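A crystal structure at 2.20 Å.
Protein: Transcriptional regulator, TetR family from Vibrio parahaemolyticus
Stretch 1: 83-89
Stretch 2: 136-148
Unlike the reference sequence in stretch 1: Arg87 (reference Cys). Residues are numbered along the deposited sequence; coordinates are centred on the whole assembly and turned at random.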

ATOM      1  N   PRO A  83      -7.426  28.254   1.838  1.00 33.13           N
ATOM      2  CA  PRO A  83      -6.233  28.284   0.998  1.00 31.45           C
ATOM      3  C   PRO A  83      -5.762  26.872   0.615  1.00 29.59           C
ATOM      4  O   PRO A  83      -6.115  25.896   1.281  1.00 27.64           O
ATOM      5  CB  PRO A  83      -5.194  28.990   1.878  1.00 31.75           C
ATOM      6  CG  PRO A  83      -5.991  29.779   2.819  1.00 32.50           C
ATOM      7  CD  PRO A  83      -7.211  28.966   3.104  1.00 32.84           C
ATOM      8  N   LEU A  84      -4.985  26.788  -0.465  1.00 27.97           N
ATOM      9  CA  LEU A  84      -4.571  25.505  -1.033  1.00 26.77           C
ATOM     10  C   LEU A  84      -3.924  24.646   0.030  1.00 25.95           C
ATOM     11  O   LEU A  84      -4.350  23.524   0.266  1.00 24.50           O
ATOM     12  CB  LEU A  84      -3.563  25.698  -2.178  1.00 26.95           C
ATOM     13  CG  LEU A  84      -4.073  25.883  -3.608  1.00 26.35           C
ATOM     14  CD1 LEU A  84      -2.893  25.763  -4.505  1.00 24.79           C
ATOM     15  CD2 LEU A  84      -5.129  24.883  -3.995  1.00 26.06           C
ATOM     16  N   LYS A  85      -2.906  25.203   0.684  1.00 25.66           N
ATOM     17  CA  LYS A  85      -2.089  24.426   1.617  1.00 26.40           C
ATOM     18  C   LYS A  85      -2.879  23.893   2.806  1.00 26.60           C
ATOM     19  O   LYS A  85      -2.547  22.845   3.349  1.00 26.81           O
ATOM     20  CB  LYS A  85      -0.873  25.208   2.091  1.00 26.08           C
ATOM     21  CG  LYS A  85       0.193  24.348   2.787  1.00 26.84           C
ATOM     22  CD  LYS A  85       1.533  25.085   2.816  1.00 28.28           C
ATOM     23  CE  LYS A  85       2.595  24.410   3.646  1.00 25.78           C
ATOM     24  NZ  LYS A  85       3.877  25.122   3.428  1.00 27.65           N
ATOM     25  N   GLU A  86      -3.943  24.585   3.175  1.00 27.09           N
ATOM     26  CA  GLU A  86      -4.747  24.183   4.303  1.00 27.48           C
ATOM     27  C   GLU A  86      -5.673  23.078   3.894  1.00 26.69           C
ATOM     28  O   GLU A  86      -5.924  22.153   4.670  1.00 26.05           O
ATOM     29  CB  GLU A  86      -5.549  25.382   4.851  1.00 28.33           C
ATOM     30  CG  GLU A  86      -6.456  25.032   6.028  1.00 33.02           C
ATOM     31  CD  GLU A  86      -5.740  24.157   7.097  1.00 40.15           C
ATOM     32  OE1 GLU A  86      -4.548  24.413   7.441  1.00 42.47           O
ATOM     33  OE2 GLU A  86      -6.378  23.185   7.574  1.00 46.01           O
ATOM     34  N   ARG A  87      -6.233  23.184   2.692  1.00 26.00           N
ATOM     35  CA  ARG A  87      -6.983  22.049   2.155  1.00 25.96           C
ATOM     36  C   ARG A  87      -6.066  20.815   2.079  1.00 24.93           C
ATOM     37  O   ARG A  87      -6.466  19.722   2.444  1.00 24.99           O
ATOM     38  CB  ARG A  87      -7.558  22.360   0.775  1.00 26.04           C
ATOM     39  CG  ARG A  87      -8.680  23.373   0.795  1.00 27.39           C
ATOM     40  CD  ARG A  87      -9.287  23.518  -0.571  1.00 28.45           C
ATOM     41  NE  ARG A  87      -8.733  24.670  -1.252  1.00 29.67           N
ATOM     42  CZ  ARG A  87      -8.686  24.829  -2.574  1.00 30.14           C
ATOM     43  NH1 ARG A  87      -8.162  25.936  -3.072  1.00 31.76           N
ATOM     44  NH2 ARG A  87      -9.139  23.903  -3.406  1.00 29.74           N
ATOM     45  N   TYR A  88      -4.843  21.012   1.617  1.00 24.37           N
ATOM     46  CA  TYR A  88      -3.885  19.911   1.526  1.00 24.72           C
ATOM     47  C   TYR A  88      -3.656  19.289   2.909  1.00 24.58           C
ATOM     48  O   TYR A  88      -3.777  18.074   3.079  1.00 23.33           O
ATOM     49  CB  TYR A  88      -2.573  20.379   0.898  1.00 24.54           C
ATOM     50  CG  TYR A  88      -1.530  19.289   0.840  1.00 25.00           C
ATOM     51  CD1 TYR A  88      -1.518  18.369  -0.189  1.00 24.61           C
ATOM     52  CD2 TYR A  88      -0.581  19.155   1.835  1.00 25.01           C
ATOM     53  CE1 TYR A  88      -0.562  17.340  -0.225  1.00 25.31           C
ATOM     54  CE2 TYR A  88       0.390  18.135   1.792  1.00 24.92           C
ATOM     55  CZ  TYR A  88       0.381  17.241   0.766  1.00 24.08           C
ATOM     56  OH  TYR A  88       1.316  16.238   0.722  1.00 25.18           O
ATOM     57  N   ARG A  89      -3.382  20.138   3.904  1.00 24.80           N
ATOM     58  CA  ARG A  89      -3.095  19.662   5.251  1.00 25.16           C
ATOM     59  C   ARG A  89      -4.276  18.912   5.830  1.00 25.11           C
ATOM     60  O   ARG A  89      -4.093  17.898   6.516  1.00 25.74           O
ATOM     61  CB  ARG A  89      -2.707  20.826   6.185  1.00 25.82           C
ATOM     62  CG  ARG A  89      -2.329  20.400   7.627  1.00 27.53           C
ATOM     63  CD  ARG A  89      -1.915  21.575   8.543  1.00 28.83           C
ATOM     64  NE  ARG A  89      -0.572  22.019   8.210  1.00 32.13           N
ATOM     65  CZ  ARG A  89      -0.273  23.046   7.414  1.00 35.31           C
ATOM     66  NH1 ARG A  89       1.002  23.341   7.183  1.00 35.31           N
ATOM     67  NH2 ARG A  89      -1.235  23.789   6.849  1.00 37.65           N
TER
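Stretch 2 (136-148) RLFNQGKEEGVFK

How does stretch 2 run relative to stretch 1? Residues 136-143 are helical, the end of a helix that begins earlier in the chain, and they pass the helix of residues 84-89 nearly antiparallel, with 152° between the N-to-C directions and a signed crossing angle of -152°. The axes come no closer than 10.4 Å, so side chains fill most of the space between them. The nearest CA atoms, those of Leu84 and Leu137, lie 6.5 Å apart.

What does Leu84 rest against? The other stretch covers more of it than of any other residue here, and its CA-to-CB bond is directed toward stretch 2. Its CD2 packs 3.4 Å from Leu137 CD1, while its CD1 lies 3.4 Å from Gly141 CA. A CB on Gly141 would clash with Phe147 CD2, at 2.0 Å, within stretch 2 itself.

How does Leu137 reach across? Its CA-to-CB bond points sideways, but chi1 t and chi2 p bring the end of the side chain nearer. Besides meeting Leu84, it places CD2 4.2 Å from Tyr88 CD1, at the edge of the tyrosine ring.

What does Arg87, which replaces the reference Cys, add? Its guanidinium presents its edge to Gln140, with weak hydrogen bonds from Arg87 NH1 and NH2 to Gln140 OE1 at 2.9 and 3.2 Å. Gln140 NE2 in turn donates to Glu144 OE2 at 2.9 Å, linking the amide to the following turn.

How does the chain continue past the helix? Gly145, with positive phi, forms a Schellman motif, and the chain then brings Val146 CG1 and Phe147 CZ to 4.2 and 4.3 Å from Leu84 CD1, extending the apolar surroundings of that leucine.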

ATOM      1  N   ARG A 136      -9.854  19.060  -7.457  1.00 27.90           N
ATOM      2  CA  ARG A 136     -10.012  20.512  -7.498  1.00 28.03           C
ATOM      3  C   ARG A 136      -8.801  21.192  -6.870  1.00 26.94           C
ATOM      4  O   ARG A 136      -8.278  22.172  -7.432  1.00 26.44           O
ATOM      5  CB  ARG A 136     -11.301  20.962  -6.821  1.00 28.74           C
ATOM      6  CG  ARG A 136     -11.788  22.303  -7.333  1.00 32.16           C
ATOM      7  CD  ARG A 136     -13.016  22.738  -6.556  1.00 38.45           C
ATOM      8  NE  ARG A 136     -13.850  23.726  -7.253  1.00 43.92           N
ATOM      9  CZ  ARG A 136     -14.665  23.470  -8.288  1.00 48.01           C
ATOM     10  NH1 ARG A 136     -15.392  24.459  -8.826  1.00 48.93           N
ATOM     11  NH2 ARG A 136     -14.755  22.237  -8.802  1.00 49.44           N
ATOM     12  N   LEU A 137      -8.324  20.641  -5.747  1.00 25.70           N
ATOM     13  CA  LEU A 137      -7.055  21.065  -5.154  1.00 24.54           C
ATOM     14  C   LEU A 137      -5.914  21.054  -6.192  1.00 23.88           C
ATOM     15  O   LEU A 137      -5.239  22.063  -6.416  1.00 22.75           O
ATOM     16  CB  LEU A 137      -6.684  20.172  -3.959  1.00 24.17           C
ATOM     17  CG  LEU A 137      -5.277  20.384  -3.387  1.00 25.02           C
ATOM     18  CD1 LEU A 137      -5.129  21.718  -2.646  1.00 27.23           C
ATOM     19  CD2 LEU A 137      -4.890  19.284  -2.463  1.00 28.37           C
ATOM     20  N   PHE A 138      -5.681  19.908  -6.807  1.00 24.05           N
ATOM     21  CA  PHE A 138      -4.521  19.774  -7.708  1.00 23.96           C
ATOM     22  C   PHE A 138      -4.722  20.660  -8.972  1.00 24.38           C
ATOM     23  O   PHE A 138      -3.783  21.336  -9.428  1.00 24.58           O
ATOM     24  CB  PHE A 138      -4.301  18.314  -8.100  1.00 23.54           C
ATOM     25  CG  PHE A 138      -3.766  17.431  -6.988  1.00 25.01           C
ATOM     26  CD1 PHE A 138      -2.724  17.847  -6.151  1.00 25.25           C
ATOM     27  CD2 PHE A 138      -4.288  16.161  -6.786  1.00 26.23           C
ATOM     28  CE1 PHE A 138      -2.252  17.025  -5.132  1.00 26.99           C
ATOM     29  CE2 PHE A 138      -3.787  15.319  -5.768  1.00 27.04           C
ATOM     30  CZ  PHE A 138      -2.781  15.754  -4.953  1.00 26.74           C
ATOM     31  N   ASN A 139      -5.943  20.696  -9.508  1.00 24.27           N
ATOM     32  CA  ASN A 139      -6.224  21.547 -10.674  1.00 24.83           C
ATOM     33  C   ASN A 139      -6.018  22.998 -10.348  1.00 25.14           C
ATOM     34  O   ASN A 139      -5.377  23.721 -11.112  1.00 26.07           O
ATOM     35  CB  ASN A 139      -7.635  21.344 -11.226  1.00 24.71           C
ATOM     36  CG  ASN A 139      -7.819  19.981 -11.851  1.00 24.97           C
ATOM     37  OD1 ASN A 139      -6.858  19.348 -12.307  1.00 25.08           O
ATOM     38  ND2 ASN A 139      -9.052  19.523 -11.884  1.00 26.62           N
ATOM     39  N   GLN A 140      -6.517  23.419  -9.198  1.00 25.13           N
ATOM     40  CA  GLN A 140      -6.402  24.803  -8.813  1.00 26.07           C
ATOM     41  C   GLN A 140      -4.952  25.186  -8.580  1.00 25.87           C
ATOM     42  O   GLN A 140      -4.475  26.228  -9.064  1.00 26.22           O
ATOM     43  CB  GLN A 140      -7.231  25.064  -7.570  1.00 26.56           C
ATOM     44  CG  GLN A 140      -7.305  26.508  -7.240  1.00 29.25           C
ATOM     45  CD  GLN A 140      -8.281  26.809  -6.134  1.00 32.48           C
ATOM     46  OE1 GLN A 140      -9.155  25.991  -5.809  1.00 35.01           O
ATOM     47  NE2 GLN A 140      -8.135  27.991  -5.531  1.00 32.44           N
ATOM     48  N   GLY A 141      -4.243  24.319  -7.877  1.00 25.95           N
ATOM     49  CA  GLY A 141      -2.829  24.500  -7.667  1.00 25.99           C
ATOM     50  C   GLY A 141      -2.043  24.638  -8.943  1.00 26.55           C
ATOM     51  O   GLY A 141      -1.144  25.469  -9.010  1.00 27.36           O
ATOM     52  N   LYS A 142      -2.350  23.809  -9.940  1.00 26.81           N
ATOM     53  CA  LYS A 142      -1.641  23.870 -11.223  1.00 27.11           C
ATOM     54  C   LYS A 142      -2.030  25.148 -11.943  1.00 27.84           C
ATOM     55  O   LYS A 142      -1.169  25.823 -12.484  1.00 28.39           O
ATOM     56  CB  LYS A 142      -1.912  22.636 -12.106  1.00 26.38           C
ATOM     57  CG  LYS A 142      -1.155  21.370 -11.671  1.00 25.32           C
ATOM     58  CD  LYS A 142      -1.402  20.193 -12.613  1.00 24.47           C
ATOM     59  CE  LYS A 142      -2.721  19.491 -12.377  1.00 23.42           C
ATOM     60  NZ  LYS A 142      -2.898  18.302 -13.273  1.00 21.44           N
ATOM     61  N   GLU A 143      -3.315  25.491 -11.920  1.00 28.60           N
ATOM     62  CA  GLU A 143      -3.786  26.701 -12.565  1.00 29.39           C
ATOM     63  C   GLU A 143      -3.074  27.910 -11.971  1.00 29.19           C
ATOM     64  O   GLU A 143      -2.712  28.845 -12.689  1.00 29.19           O
ATOM     65  CB  GLU A 143      -5.313  26.818 -12.434  1.00 30.25           C
ATOM     66  CG  GLU A 143      -6.048  25.743 -13.292  1.00 33.37           C
ATOM     67  CD  GLU A 143      -7.507  25.440 -12.887  1.00 36.09           C
ATOM     68  OE1 GLU A 143      -8.095  26.203 -12.089  1.00 40.52           O
ATOM     69  OE2 GLU A 143      -8.069  24.434 -13.394  1.00 35.85           O
ATOM     70  N   GLU A 144      -2.830  27.864 -10.662  1.00 28.84           N
ATOM     71  CA  GLU A 144      -2.185  28.978  -9.955  1.00 28.38           C
ATOM     72  C   GLU A 144      -0.671  28.984 -10.055  1.00 27.22           C
ATOM     73  O   GLU A 144      -0.025  29.843  -9.477  1.00 27.13           O
ATOM     74  CB  GLU A 144      -2.601  28.979  -8.475  1.00 28.66           C
ATOM     75  CG  GLU A 144      -4.035  29.451  -8.271  1.00 30.23           C
ATOM     76  CD  GLU A 144      -4.572  29.203  -6.861  1.00 33.25           C
ATOM     77  OE1 GLU A 144      -3.801  28.839  -5.955  1.00 34.28           O
ATOM     78  OE2 GLU A 144      -5.794  29.390  -6.651  1.00 39.67           O
ATOM     79  N   GLY A 145      -0.095  28.014 -10.755  1.00 26.35           N
ATOM     80  CA  GLY A 145       1.351  27.947 -10.902  1.00 25.29           C
ATOM     81  C   GLY A 145       2.074  27.483  -9.646  1.00 24.76           C
ATOM     82  O   GLY A 145       3.296  27.623  -9.542  1.00 24.17           O
ATOM     83  N   VAL A 146       1.328  26.908  -8.700  1.00 24.26           N
ATOM     84  CA  VAL A 146       1.885  26.470  -7.427  1.00 23.69           C
ATOM     85  C   VAL A 146       2.426  25.069  -7.533  1.00 23.80           C
ATOM     86  O   VAL A 146       3.554  24.799  -7.116  1.00 24.07           O
ATOM     87  CB  VAL A 146       0.824  26.565  -6.322  1.00 24.41           C
ATOM     88  CG1 VAL A 146       1.254  25.793  -5.072  1.00 23.65           C
ATOM     89  CG2 VAL A 146       0.567  28.035  -6.021  1.00 21.19           C
ATOM     90  N   PHE A 147       1.640  24.190  -8.146  1.00 24.29           N
ATOM     91  CA  PHE A 147       2.005  22.773  -8.299  1.00 23.64           C
ATOM     92  C   PHE A 147       2.718  22.463  -9.611  1.00 23.61           C
ATOM     93  O   PHE A 147       2.518  23.132 -10.615  1.00 23.06           O
ATOM     94  CB  PHE A 147       0.762  21.886  -8.204  1.00 23.78           C
ATOM     95  CG  PHE A 147       0.107  21.886  -6.855  1.00 23.74           C
ATOM     96  CD1 PHE A 147       0.853  22.034  -5.688  1.00 24.32           C
ATOM     97  CD2 PHE A 147      -1.245  21.648  -6.739  1.00 23.04           C
ATOM     98  CE1 PHE A 147       0.240  22.005  -4.427  1.00 23.90           C
ATOM     99  CE2 PHE A 147      -1.856  21.614  -5.484  1.00 24.58           C
ATOM    100  CZ  PHE A 147      -1.107  21.807  -4.324  1.00 24.07           C
ATOM    101  N   LYS A 148       3.581  21.447  -9.566  1.00 23.17           N
ATOM    102  CA  LYS A 148       4.187  20.881 -10.759  1.00 22.52           C
ATOM    103  C   LYS A 148       3.113  20.388 -11.746  1.00 22.87           C
ATOM    104  O   LYS A 148       2.064  19.821 -11.350  1.00 21.93           O
ATOM    105  CB  LYS A 148       5.089  19.682 -10.394  1.00 21.71           C
ATOM    106  CG  LYS A 148       6.261  19.933  -9.392  1.00 19.98           C
ATOM    107  CD  LYS A 148       7.297  18.759  -9.438  1.00 19.79           C
ATOM    108  CE  LYS A 148       8.512  18.934  -8.516  1.00 16.48           C
ATOM    109  NZ  LYS A 148       8.187  19.108  -7.057  1.00 15.96           N
TER